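Local coordinates for periplasmic oligopeptide-binding protein (PDB 3ZS6) that binds a peptide between its lobes and probably delivers it to an ABC transporter for uptake into the cell, at residues 258-267 and 397-408; 279-288 and 465-473. All coordinates share one frame; numbering follows the deposited sequence. Where two conformers were deposited one is given.

Interaction 1: residues 258-267 and 397-408; sequences QLATYYYYLK and GKVQIARDGWFA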
loop_
_atom_site.group_PDB
_atom_site.type_symbol
_atom_site.label_atom_id
_atom_site.label_comp_id
_atom_site.label_asym_id
_atom_site.label_seq_id
_atom_site.Cartn_x
_atom_site.Cartn_y
_atom_site.Cartn_z
ATOM N N GLN A 258 -11.563 -4.129 1.704
ATOM C CA GLN A 258 -10.696 -2.984 1.451
ATOM C C GLN A 258 -10.420 -2.830 -0.037
ATOM O O GLN A 258 -10.650 -3.765 -0.805
ATOM C CB GLN A 258 -9.386 -3.133 2.224
ATOM C CG GLN A 258 -9.461 -2.568 3.639
ATOM C CD GLN A 258 -8.401 -3.142 4.556
ATOM O OE1 GLN A 258 -7.734 -4.120 4.216
ATOM N NE2 GLN A 258 -8.244 -2.539 5.731
ATOM N N LEU A 259 -9.948 -1.650 -0.439
ATOM C CA LEU A 259 -9.479 -1.446 -1.806
ATOM C C LEU A 259 -8.043 -1.949 -1.860
ATOM O O LEU A 259 -7.090 -1.167 -1.891
ATOM C CB LEU A 259 -9.554 0.029 -2.216
ATOM C CG LEU A 259 -10.944 0.613 -2.495
ATOM C CD1 LEU A 259 -10.877 2.123 -2.772
ATOM C CD2 LEU A 259 -11.632 -0.124 -3.651
ATOM N N ALA A 260 -7.895 -3.267 -1.850
ATOM C CA ALA A 260 -6.584 -3.878 -1.712
ATOM C C ALA A 260 -6.629 -5.296 -2.268
ATOM O O ALA A 260 -7.630 -5.996 -2.111
ATOM C CB ALA A 260 -6.155 -3.874 -0.230
ATOM N N THR A 261 -5.550 -5.710 -2.924
ATOM C CA THR A 261 -5.514 -7.000 -3.613
ATOM C C THR A 261 -4.355 -7.864 -3.121
ATOM O O THR A 261 -3.214 -7.404 -3.036
ATOM C CB THR A 261 -5.381 -6.797 -5.146
ATOM O OG1 THR A 261 -6.452 -5.968 -5.614
ATOM C CG2 THR A 261 -5.412 -8.137 -5.897
ATOM N N TYR A 262 -4.663 -9.117 -2.806
ATOM C CA TYR A 262 -3.684 -10.099 -2.368
ATOM C C TYR A 262 -3.286 -10.899 -3.608
ATOM O O TYR A 262 -4.147 -11.400 -4.342
ATOM C CB TYR A 262 -4.329 -11.012 -1.318
ATOM C CG TYR A 262 -3.423 -11.981 -0.572
ATOM C CD1 TYR A 262 -2.818 -13.051 -1.223
ATOM C CD2 TYR A 262 -3.229 -11.858 0.799
ATOM C CE1 TYR A 262 -2.012 -13.952 -0.530
ATOM C CE2 TYR A 262 -2.434 -12.758 1.498
ATOM C CZ TYR A 262 -1.829 -13.804 0.831
ATOM O OH TYR A 262 -1.035 -14.701 1.525
ATOM N N TYR A 263 -1.989 -10.997 -3.862
ATOM C CA TYR A 263 -1.529 -11.641 -5.086
ATOM C C TYR A 263 -0.114 -12.191 -4.969
ATOM O O TYR A 263 0.663 -11.793 -4.084
ATOM C CB TYR A 263 -1.616 -10.672 -6.270
ATOM C CG TYR A 263 -0.583 -9.558 -6.260
ATOM C CD1 TYR A 263 0.652 -9.724 -6.878
ATOM C CD2 TYR A 263 -0.851 -8.333 -5.638
ATOM C CE1 TYR A 263 1.601 -8.699 -6.882
ATOM C CE2 TYR A 263 0.091 -7.293 -5.641
ATOM C CZ TYR A 263 1.313 -7.489 -6.264
ATOM O OH TYR A 263 2.251 -6.484 -6.276
ATOM N N TYR A 264 0.214 -13.114 -5.869
ATOM C CA TYR A 264 1.556 -13.664 -5.907
ATOM C C TYR A 264 2.390 -12.988 -6.989
ATOM O O TYR A 264 2.032 -12.952 -8.171
ATOM C CB TYR A 264 1.537 -15.183 -6.105
ATOM C CG TYR A 264 1.310 -15.979 -4.833
ATOM C CD1 TYR A 264 1.389 -15.381 -3.585
ATOM C CD2 TYR A 264 1.025 -17.332 -4.886
ATOM C CE1 TYR A 264 1.184 -16.121 -2.419
ATOM C CE2 TYR A 264 0.827 -18.077 -3.735
ATOM C CZ TYR A 264 0.903 -17.470 -2.500
ATOM O OH TYR A 264 0.701 -18.227 -1.353
ATOM N N TYR A 265 3.500 -12.430 -6.545
ATOM C CA TYR A 265 4.517 -11.880 -7.411
ATOM C C TYR A 265 5.116 -13.028 -8.200
ATOM O O TYR A 265 5.273 -14.132 -7.673
ATOM C CB TYR A 265 5.552 -11.237 -6.497
ATOM C CG TYR A 265 6.954 -10.984 -6.992
ATOM C CD1 TYR A 265 7.833 -12.032 -7.246
ATOM C CD2 TYR A 265 7.434 -9.684 -7.091
ATOM C CE1 TYR A 265 9.138 -11.788 -7.642
ATOM C CE2 TYR A 265 8.725 -9.429 -7.487
ATOM C CZ TYR A 265 9.575 -10.480 -7.760
ATOM O OH TYR A 265 10.862 -10.210 -8.142
ATOM N N LEU A 266 5.395 -12.772 -9.474
ATOM C CA LEU A 266 6.144 -13.706 -10.317
ATOM C C LEU A 266 7.317 -12.959 -10.942
ATOM O O LEU A 266 7.140 -11.877 -11.511
ATOM C CB LEU A 266 5.267 -14.268 -11.442
ATOM C CG LEU A 266 4.015 -15.078 -11.097
ATOM C CD1 LEU A 266 3.299 -15.484 -12.393
ATOM C CD2 LEU A 266 4.342 -16.319 -10.255
ATOM N N LYS A 267 8.510 -13.532 -10.836
ATOM C CA LYS A 267 9.702 -12.923 -11.417
ATOM C C LYS A 267 9.640 -13.047 -12.929
ATOM O O LYS A 267 9.901 -14.120 -13.476
ATOM C CB LYS A 267 10.951 -13.632 -10.899
ATOM C CG LYS A 267 12.265 -13.071 -11.421
ATOM C CD LYS A 267 13.416 -13.941 -10.946
ATOM C CE LYS A 267 14.739 -13.538 -11.562
ATOM N NZ LYS A 267 15.809 -14.511 -11.199
ATOM N N GLY A 397 14.489 -8.924 -7.391
ATOM C CA GLY A 397 14.194 -10.142 -8.121
ATOM C C GLY A 397 14.945 -11.362 -7.603
ATOM O O GLY A 397 15.296 -12.238 -8.379
ATOM N N LYS A 398 15.186 -11.424 -6.291
ATOM C CA LYS A 398 15.884 -12.566 -5.690
ATOM C C LYS A 398 14.937 -13.671 -5.209
ATOM O O LYS A 398 15.347 -14.609 -4.516
ATOM C CB LYS A 398 16.793 -12.092 -4.556
ATOM C CG LYS A 398 17.938 -11.234 -5.072
ATOM C CD LYS A 398 18.843 -10.737 -3.968
ATOM C CE LYS A 398 19.939 -9.859 -4.556
ATOM N NZ LYS A 398 20.982 -9.529 -3.556
ATOM N N VAL A 399 13.668 -13.547 -5.585
ATOM C CA VAL A 399 12.658 -14.555 -5.292
ATOM C C VAL A 399 11.917 -14.834 -6.597
ATOM O O VAL A 399 11.862 -13.969 -7.473
ATOM C CB VAL A 399 11.670 -14.060 -4.201
ATOM C CG1 VAL A 399 12.338 -14.075 -2.821
ATOM C CG2 VAL A 399 11.166 -12.655 -4.527
ATOM N N GLN A 400 11.353 -16.031 -6.727
ATOM C CA GLN A 400 10.716 -16.457 -7.974
ATOM C C GLN A 400 9.204 -16.258 -7.921
ATOM O O GLN A 400 8.617 -15.608 -8.780
ATOM C CB GLN A 400 11.028 -17.931 -8.248
ATOM C CG GLN A 400 12.479 -18.208 -8.567
ATOM C CD GLN A 400 12.727 -19.673 -8.856
ATOM O OE1 GLN A 400 12.528 -20.528 -7.987
ATOM N NE2 GLN A 400 13.143 -19.976 -10.087
ATOM N N ILE A 401 8.581 -16.854 -6.914
ATOM C CA ILE A 401 7.174 -16.634 -6.629
ATOM C C ILE A 401 7.143 -16.117 -5.205
ATOM O O ILE A 401 7.809 -16.677 -4.333
ATOM C CB ILE A 401 6.366 -17.941 -6.708
ATOM C CG1 ILE A 401 6.590 -18.630 -8.061
ATOM C CG2 ILE A 401 4.894 -17.667 -6.456
ATOM C CD1 ILE A 401 5.802 -19.926 -8.243
ATOM N N ALA A 402 6.403 -15.041 -4.966
ATOM C CA ALA A 402 6.434 -14.403 -3.650
ATOM C C ALA A 402 5.067 -13.865 -3.233
ATOM O O ALA A 402 4.299 -13.377 -4.062
ATOM C CB ALA A 402 7.484 -13.291 -3.618
ATOM N N ARG A 403 4.766 -13.987 -1.944
ATOM C CA ARG A 403 3.565 -13.387 -1.376
ATOM C C ARG A 403 3.660 -11.862 -1.568
ATOM O O ARG A 403 4.693 -11.243 -1.265
ATOM C CB ARG A 403 3.449 -13.748 0.110
ATOM C CG ARG A 403 2.011 -13.711 0.661
ATOM C CD ARG A 403 1.455 -12.284 0.657
ATOM N NE ARG A 403 2.194 -11.431 1.575
ATOM C CZ ARG A 403 1.964 -10.128 1.755
ATOM N NH1 ARG A 403 1.013 -9.508 1.067
ATOM N NH2 ARG A 403 2.692 -9.441 2.632
ATOM N N ASP A 404 2.600 -11.264 -2.098
ATOM C CA ASP A 404 2.565 -9.814 -2.291
ATOM C C ASP A 404 1.140 -9.314 -2.051
ATOM O O ASP A 404 0.251 -10.099 -1.726
ATOM C CB ASP A 404 3.038 -9.434 -3.696
ATOM C CG ASP A 404 3.722 -8.058 -3.744
ATOM O OD1 ASP A 404 3.297 -7.136 -3.016
ATOM O OD2 ASP A 404 4.685 -7.901 -4.519
ATOM N N GLY A 405 0.931 -8.013 -2.216
ATOM C CA GLY A 405 -0.359 -7.401 -1.946
ATOM C C GLY A 405 -0.230 -5.890 -2.007
ATOM O O GLY A 405 0.777 -5.332 -1.573
ATOM N N TRP A 406 -1.251 -5.227 -2.542
ATOM C CA TRP A 406 -1.202 -3.777 -2.718
ATOM C C TRP A 406 -2.476 -3.138 -2.179
ATOM O O TRP A 406 -3.581 -3.577 -2.507
ATOM C CB TRP A 406 -1.040 -3.455 -4.207
ATOM C CG TRP A 406 -0.874 -2.000 -4.547
ATOM C CD1 TRP A 406 -1.828 -1.158 -5.046
ATOM C CD2 TRP A 406 0.327 -1.229 -4.447
ATOM N NE1 TRP A 406 -1.300 0.093 -5.255
ATOM C CE2 TRP A 406 0.026 0.077 -4.902
ATOM C CE3 TRP A 406 1.629 -1.509 -4.013
ATOM C CZ2 TRP A 406 0.974 1.100 -4.927
ATOM C CZ3 TRP A 406 2.577 -0.490 -4.046
ATOM C CH2 TRP A 406 2.243 0.797 -4.502
ATOM N N PHE A 407 -2.307 -2.124 -1.334
ATOM C CA PHE A 407 -3.399 -1.276 -0.851
ATOM C C PHE A 407 -3.438 -0.015 -1.695
ATOM O O PHE A 407 -2.399 0.620 -1.919
ATOM C CB PHE A 407 -3.157 -0.863 0.610
ATOM C CG PHE A 407 -3.827 -1.754 1.613
ATOM C CD1 PHE A 407 -3.265 -2.972 1.965
ATOM C CD2 PHE A 407 -5.024 -1.374 2.207
ATOM C CE1 PHE A 407 -3.884 -3.798 2.886
ATOM C CE2 PHE A 407 -5.651 -2.196 3.137
ATOM C CZ PHE A 407 -5.079 -3.407 3.475
ATOM N N ALA A 408 -4.622 0.361 -2.166
ATOM C CA ALA A 408 -4.754 1.587 -2.946
ATOM C C ALA A 408 -4.206 2.780 -2.156
ATOM O O ALA A 408 -4.456 2.887 -0.954
ATOM C CB ALA A 408 -6.215 1.819 -3.296
HETATM O O HOH W 1 2.869 -4.879 -4.303
HETATM O O HOH W 2 4.410 -6.938 -7.459
#

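Interaction 2: residues 279-288 and 465-473; sequences REALAMVLDR and NDYPMVPLF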
loop_
_atom_site.group_PDB
_atom_site.type_symbol
_atom_site.label_atom_id
_atom_site.label_comp_id
_atom_site.label_asym_id
_atom_site.label_seq_id
_atom_site.Cartn_x
_atom_site.Cartn_y
_atom_site.Cartn_z
ATOM N N ARG A 279 3.022 -18.688 -16.703
ATOM C CA ARG A 279 2.377 -17.843 -15.684
ATOM C C ARG A 279 0.868 -18.081 -15.647
ATOM O O ARG A 279 0.264 -18.221 -14.579
ATOM C CB ARG A 279 2.678 -16.347 -15.920
ATOM C CG ARG A 279 4.178 -16.005 -15.973
ATOM C CD ARG A 279 4.458 -14.495 -15.826
ATOM N NE ARG A 279 3.910 -13.707 -16.930
ATOM C CZ ARG A 279 4.594 -13.348 -18.015
ATOM N NH1 ARG A 279 5.873 -13.695 -18.158
ATOM N NH2 ARG A 279 3.993 -12.633 -18.960
ATOM N N GLU A 280 0.273 -18.132 -16.832
ATOM C CA GLU A 280 -1.149 -18.372 -17.001
ATOM C C GLU A 280 -1.566 -19.733 -16.436
ATOM O O GLU A 280 -2.572 -19.843 -15.729
ATOM C CB GLU A 280 -1.487 -18.304 -18.491
ATOM C CG GLU A 280 -2.958 -18.411 -18.815
ATOM C CD GLU A 280 -3.222 -18.286 -20.309
ATOM O OE1 GLU A 280 -2.252 -18.081 -21.075
ATOM O OE2 GLU A 280 -4.396 -18.383 -20.713
ATOM N N ALA A 281 -0.795 -20.769 -16.753
ATOM C CA ALA A 281 -1.073 -22.104 -16.227
ATOM C C ALA A 281 -1.105 -22.110 -14.696
ATOM O O ALA A 281 -1.994 -22.702 -14.084
ATOM C CB ALA A 281 -0.037 -23.094 -16.729
ATOM N N LEU A 282 -0.121 -21.463 -14.081
ATOM C CA LEU A 282 -0.041 -21.420 -12.628
ATOM C C LEU A 282 -1.265 -20.717 -12.051
ATOM O O LEU A 282 -1.812 -21.135 -11.027
ATOM C CB LEU A 282 1.242 -20.716 -12.173
ATOM C CG LEU A 282 2.578 -21.402 -12.498
ATOM C CD1 LEU A 282 3.755 -20.500 -12.120
ATOM C CD2 LEU A 282 2.692 -22.751 -11.788
ATOM N N ALA A 283 -1.704 -19.662 -12.728
ATOM C CA ALA A 283 -2.852 -18.884 -12.271
ATOM C C ALA A 283 -4.177 -19.640 -12.352
ATOM O O ALA A 283 -4.995 -19.577 -11.433
ATOM C CB ALA A 283 -2.949 -17.575 -13.050
ATOM N N MET A 284 -4.395 -20.345 -13.454
ATOM C CA MET A 284 -5.721 -20.880 -13.743
ATOM C C MET A 284 -6.050 -22.141 -12.953
ATOM O O MET A 284 -7.208 -22.524 -12.846
ATOM C CB MET A 284 -5.895 -21.130 -15.250
ATOM C CG MET A 284 -5.095 -22.289 -15.796
ATOM S SD MET A 284 -5.199 -22.380 -17.600
ATOM C CE MET A 284 -6.968 -22.311 -17.856
ATOM N N VAL A 285 -5.036 -22.781 -12.386
ATOM C CA VAL A 285 -5.269 -24.007 -11.627
ATOM C C VAL A 285 -5.680 -23.778 -10.155
ATOM O O VAL A 285 -6.331 -24.632 -9.547
ATOM C CB VAL A 285 -4.045 -24.937 -11.724
ATOM C CG1 VAL A 285 -3.980 -25.873 -10.548
ATOM C CG2 VAL A 285 -4.078 -25.709 -13.056
ATOM N N LEU A 286 -5.317 -22.626 -9.592
ATOM C CA LEU A 286 -5.646 -22.326 -8.196
ATOM C C LEU A 286 -7.146 -22.093 -7.985
ATOM O O LEU A 286 -7.759 -21.269 -8.660
ATOM C CB LEU A 286 -4.866 -21.101 -7.697
ATOM C CG LEU A 286 -3.342 -21.084 -7.809
ATOM C CD1 LEU A 286 -2.821 -19.674 -7.517
ATOM C CD2 LEU A 286 -2.688 -22.110 -6.884
ATOM N N ASP A 287 -7.725 -22.812 -7.029
ATOM C CA ASP A 287 -9.148 -22.690 -6.719
ATOM C C ASP A 287 -9.363 -21.609 -5.653
ATOM O O ASP A 287 -9.233 -21.874 -4.454
ATOM C CB ASP A 287 -9.678 -24.039 -6.228
ATOM C CG ASP A 287 -11.193 -24.119 -6.246
ATOM O OD1 ASP A 287 -11.854 -23.076 -6.050
ATOM O OD2 ASP A 287 -11.717 -25.238 -6.451
ATOM N N ARG A 288 -9.690 -20.397 -6.099
ATOM C CA ARG A 288 -9.818 -19.246 -5.208
ATOM C C ARG A 288 -11.114 -19.299 -4.398
ATOM O O ARG A 288 -11.259 -18.613 -3.380
ATOM C CB ARG A 288 -9.745 -17.946 -6.010
ATOM C CG ARG A 288 -8.433 -17.754 -6.786
ATOM C CD ARG A 288 -8.626 -16.747 -7.923
ATOM N NE ARG A 288 -7.398 -16.530 -8.676
ATOM C CZ ARG A 288 -6.842 -17.443 -9.472
ATOM N NH1 ARG A 288 -7.399 -18.650 -9.602
ATOM N NH2 ARG A 288 -5.714 -17.158 -10.121
ATOM N N ASN A 465 -4.331 -10.383 -19.215
ATOM C CA ASN A 465 -4.247 -11.492 -20.161
ATOM C C ASN A 465 -2.815 -11.990 -20.315
ATOM O O ASN A 465 -2.577 -13.088 -20.818
ATOM C CB ASN A 465 -4.842 -11.108 -21.517
ATOM C CG ASN A 465 -6.359 -11.146 -21.515
ATOM O OD1 ASN A 465 -6.967 -12.128 -21.084
ATOM N ND2 ASN A 465 -6.979 -10.074 -21.986
ATOM N N ASP A 466 -1.862 -11.182 -19.857
ATOM C CA ASP A 466 -0.458 -11.587 -19.829
ATOM C C ASP A 466 -0.064 -12.254 -18.502
ATOM O O ASP A 466 1.033 -12.787 -18.373
ATOM C CB ASP A 466 0.451 -10.382 -20.117
ATOM C CG ASP A 466 0.450 -9.980 -21.599
ATOM O OD1 ASP A 466 -0.031 -10.773 -22.438
ATOM O OD2 ASP A 466 0.937 -8.878 -21.924
ATOM N N TYR A 467 -0.966 -12.223 -17.521
ATOM C CA TYR A 467 -0.707 -12.824 -16.200
ATOM C C TYR A 467 0.674 -12.490 -15.639
ATOM O O TYR A 467 1.427 -13.378 -15.247
ATOM C CB TYR A 467 -0.947 -14.341 -16.248
ATOM C CG TYR A 467 -2.357 -14.637 -16.680
ATOM C CD1 TYR A 467 -3.385 -14.651 -15.758
ATOM C CD2 TYR A 467 -2.673 -14.819 -18.025
ATOM C CE1 TYR A 467 -4.684 -14.875 -16.144
ATOM C CE2 TYR A 467 -3.973 -15.053 -18.424
ATOM C CZ TYR A 467 -4.975 -15.080 -17.474
ATOM O OH TYR A 467 -6.279 -15.307 -17.840
ATOM N N PRO A 468 1.008 -11.192 -15.598
ATOM C CA PRO A 468 2.291 -10.745 -15.049
ATOM C C PRO A 468 2.451 -11.103 -13.572
ATOM O O PRO A 468 3.584 -11.223 -13.101
ATOM C CB PRO A 468 2.251 -9.221 -15.243
ATOM C CG PRO A 468 0.781 -8.883 -15.370
ATOM C CD PRO A 468 0.193 -10.068 -16.097
ATOM N N MET A 469 1.336 -11.255 -12.861
ATOM C CA MET A 469 1.338 -11.775 -11.494
ATOM C C MET A 469 0.080 -12.620 -11.302
ATOM O O MET A 469 -0.693 -12.797 -12.241
ATOM C CB MET A 469 1.386 -10.640 -10.457
ATOM C CG MET A 469 0.288 -9.584 -10.620
ATOM S SD MET A 469 0.795 -8.149 -11.615
ATOM C CE MET A 469 1.807 -7.247 -10.423
ATOM N N VAL A 470 -0.134 -13.139 -10.095
ATOM C CA VAL A 470 -1.281 -14.009 -9.849
ATOM C C VAL A 470 -2.185 -13.487 -8.744
ATOM O O VAL A 470 -1.973 -13.789 -7.562
ATOM C CB VAL A 470 -0.840 -15.440 -9.468
ATOM C CG1 VAL A 470 -2.053 -16.339 -9.281
ATOM C CG2 VAL A 470 0.123 -16.010 -10.520
ATOM N N PRO A 471 -3.202 -12.701 -9.124
ATOM C CA PRO A 471 -4.179 -12.212 -8.150
ATOM C C PRO A 471 -4.930 -13.367 -7.512
ATOM O O PRO A 471 -5.282 -14.320 -8.212
ATOM C CB PRO A 471 -5.134 -11.374 -9.009
ATOM C CG PRO A 471 -4.274 -10.917 -10.160
ATOM C CD PRO A 471 -3.406 -12.111 -10.460
ATOM N N LEU A 472 -5.184 -13.273 -6.208
ATOM C CA LEU A 472 -5.859 -14.337 -5.474
ATOM C C LEU A 472 -7.217 -13.901 -4.919
ATOM O O LEU A 472 -8.228 -14.557 -5.163
ATOM C CB LEU A 472 -4.974 -14.857 -4.330
ATOM C CG LEU A 472 -3.693 -15.572 -4.769
ATOM C CD1 LEU A 472 -2.861 -16.003 -3.564
ATOM C CD2 LEU A 472 -4.032 -16.771 -5.664
ATOM N N PHE A 473 -7.237 -12.811 -4.155
ATOM C CA PHE A 473 -8.491 -12.315 -3.611
ATOM C C PHE A 473 -8.390 -10.874 -3.142
ATOM O O PHE A 473 -7.295 -10.309 -3.029
ATOM C CB PHE A 473 -8.987 -13.213 -2.464
ATOM C CG PHE A 473 -7.976 -13.418 -1.380
ATOM C CD1 PHE A 473 -7.790 -12.452 -0.403
ATOM C CD2 PHE A 473 -7.204 -14.577 -1.337
ATOM C CE1 PHE A 473 -6.851 -12.629 0.605
ATOM C CE2 PHE A 473 -6.263 -14.763 -0.329
ATOM C CZ PHE A 473 -6.081 -13.782 0.641
#

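Interaction 1: residues 258-267 and 397-408
Ala260 sets its methyl squarely over the centre of the Phe407 ring, CB lying 3.5 Å from the ring centroid in a CH-pi contact. At the other end of the ladder Leu266 and Ile401 run side by side, CD2 of Leu266 3.9 Å from CG1 of Ile401, and the Ile401 CG2 branch turns to the ring of Tyr264. Arg403 bends at chi2 and chi3 (-66° and -65°), which brings CD within 3.6 Å of Tyr262 CZ where the two side chains cross at about a right angle; its NH1 forms a salt bridge with the backbone of the bound peptide, outside the two segments. These pairs belong to antiparallel neighbours, 260-266 and 401-407, in the mixed sheet of a family 5 solute-binding protein. Gly405 and Phe407 also hydrogen-bond the peptide through their backbones, making 401-407 a wall of the binding site. Backbone bonds join the hydrogen-bonded pairs Thr261-Trp406, Tyr263-Asp404 and Tyr265-Ala402, and continue to Lys267 N and Gln400 O. On the sheet face that carries Tyr263 and Asp404, ring and carboxylate lie side by side with planes 16° apart, Asp404 CB over one ring face, offset toward the rim. Asp404 OD1 takes the N-H of Gly405 on its anti lone pair at 2.6 Å, which helps fix the carboxylate. One water probably links Tyr263 OH to Asp404 OD1; another joins the same hydroxyl to Asp404 OD2.

Interaction 2: residues 279-288 and 465-473
Ala283 and Leu286 bring the end of helix 276-285 against Val470 and Leu472, a helix-on-sheet packing in which 465-473 leads from a loop into strand 470-480. The apolar part is compact. Leu286 CD1 reaches both Leu472 CD2, at 3.7 Å, and Val470 CG1, at 3.9 Å. Val470 swings CG1 anti to its own backbone N (chi1 -177°), and that branch also meets Ala283. Leu472, with Phe473, forms a classic beta bulge opposite Tyr262. The aromatic contribution comes from Tyr467, the first residue after a helix to leave helical phi/psi, with a positive phi of 45°: Glu280 lays its CG 3.5 Å from CE2 of that ring, its carboxylate plane only 13° from the ring plane, and the Ala283 methyl approaches CD1. The tyrosine hydroxyl is hydrogen-bonded to Trp322.

Polar contacts are made by two arginines that donate to backbone carbonyls. Arg279, bent at chi3, presents the edge of its guanidinium to the loop, NH2 donating to Asp466 O at 3.0 Å, while NE makes weak bonds to the carbonyls of Asp466 and Tyr467; its NH1 turns instead to Leu273 O. Arg288 stretches from CG to NE and bridges the two segments. Its NE donates to Pro471 O at 3.1 Å, and end-on it grips the carbonyl oxygen of Ala283 near the helix end with two nitrogens, NH2 at 2.8 Å and NH1 at 3.2 Å.

Overall arrangement
Both contacts are buried and share one mixed sheet, in which strand 260-266 lies between 401-407 and 470-480. Interaction 1 is a strand-to-strand ladder nearer the middle of the chain and lines the peptide site; interaction 2, about 12 Å away between centres, packs a helix and its following turn against the next strand, farther from the chain centre. They meet directly, with probable hydrogen bonds from Leu472 N to Tyr262 O and from Tyr264 N to Val470 O. Regular backbone pairing, aromatic side chains and bridging waters mark the first. In the second, arginine side chains reach backbone carbonyls around a small aliphatic cluster.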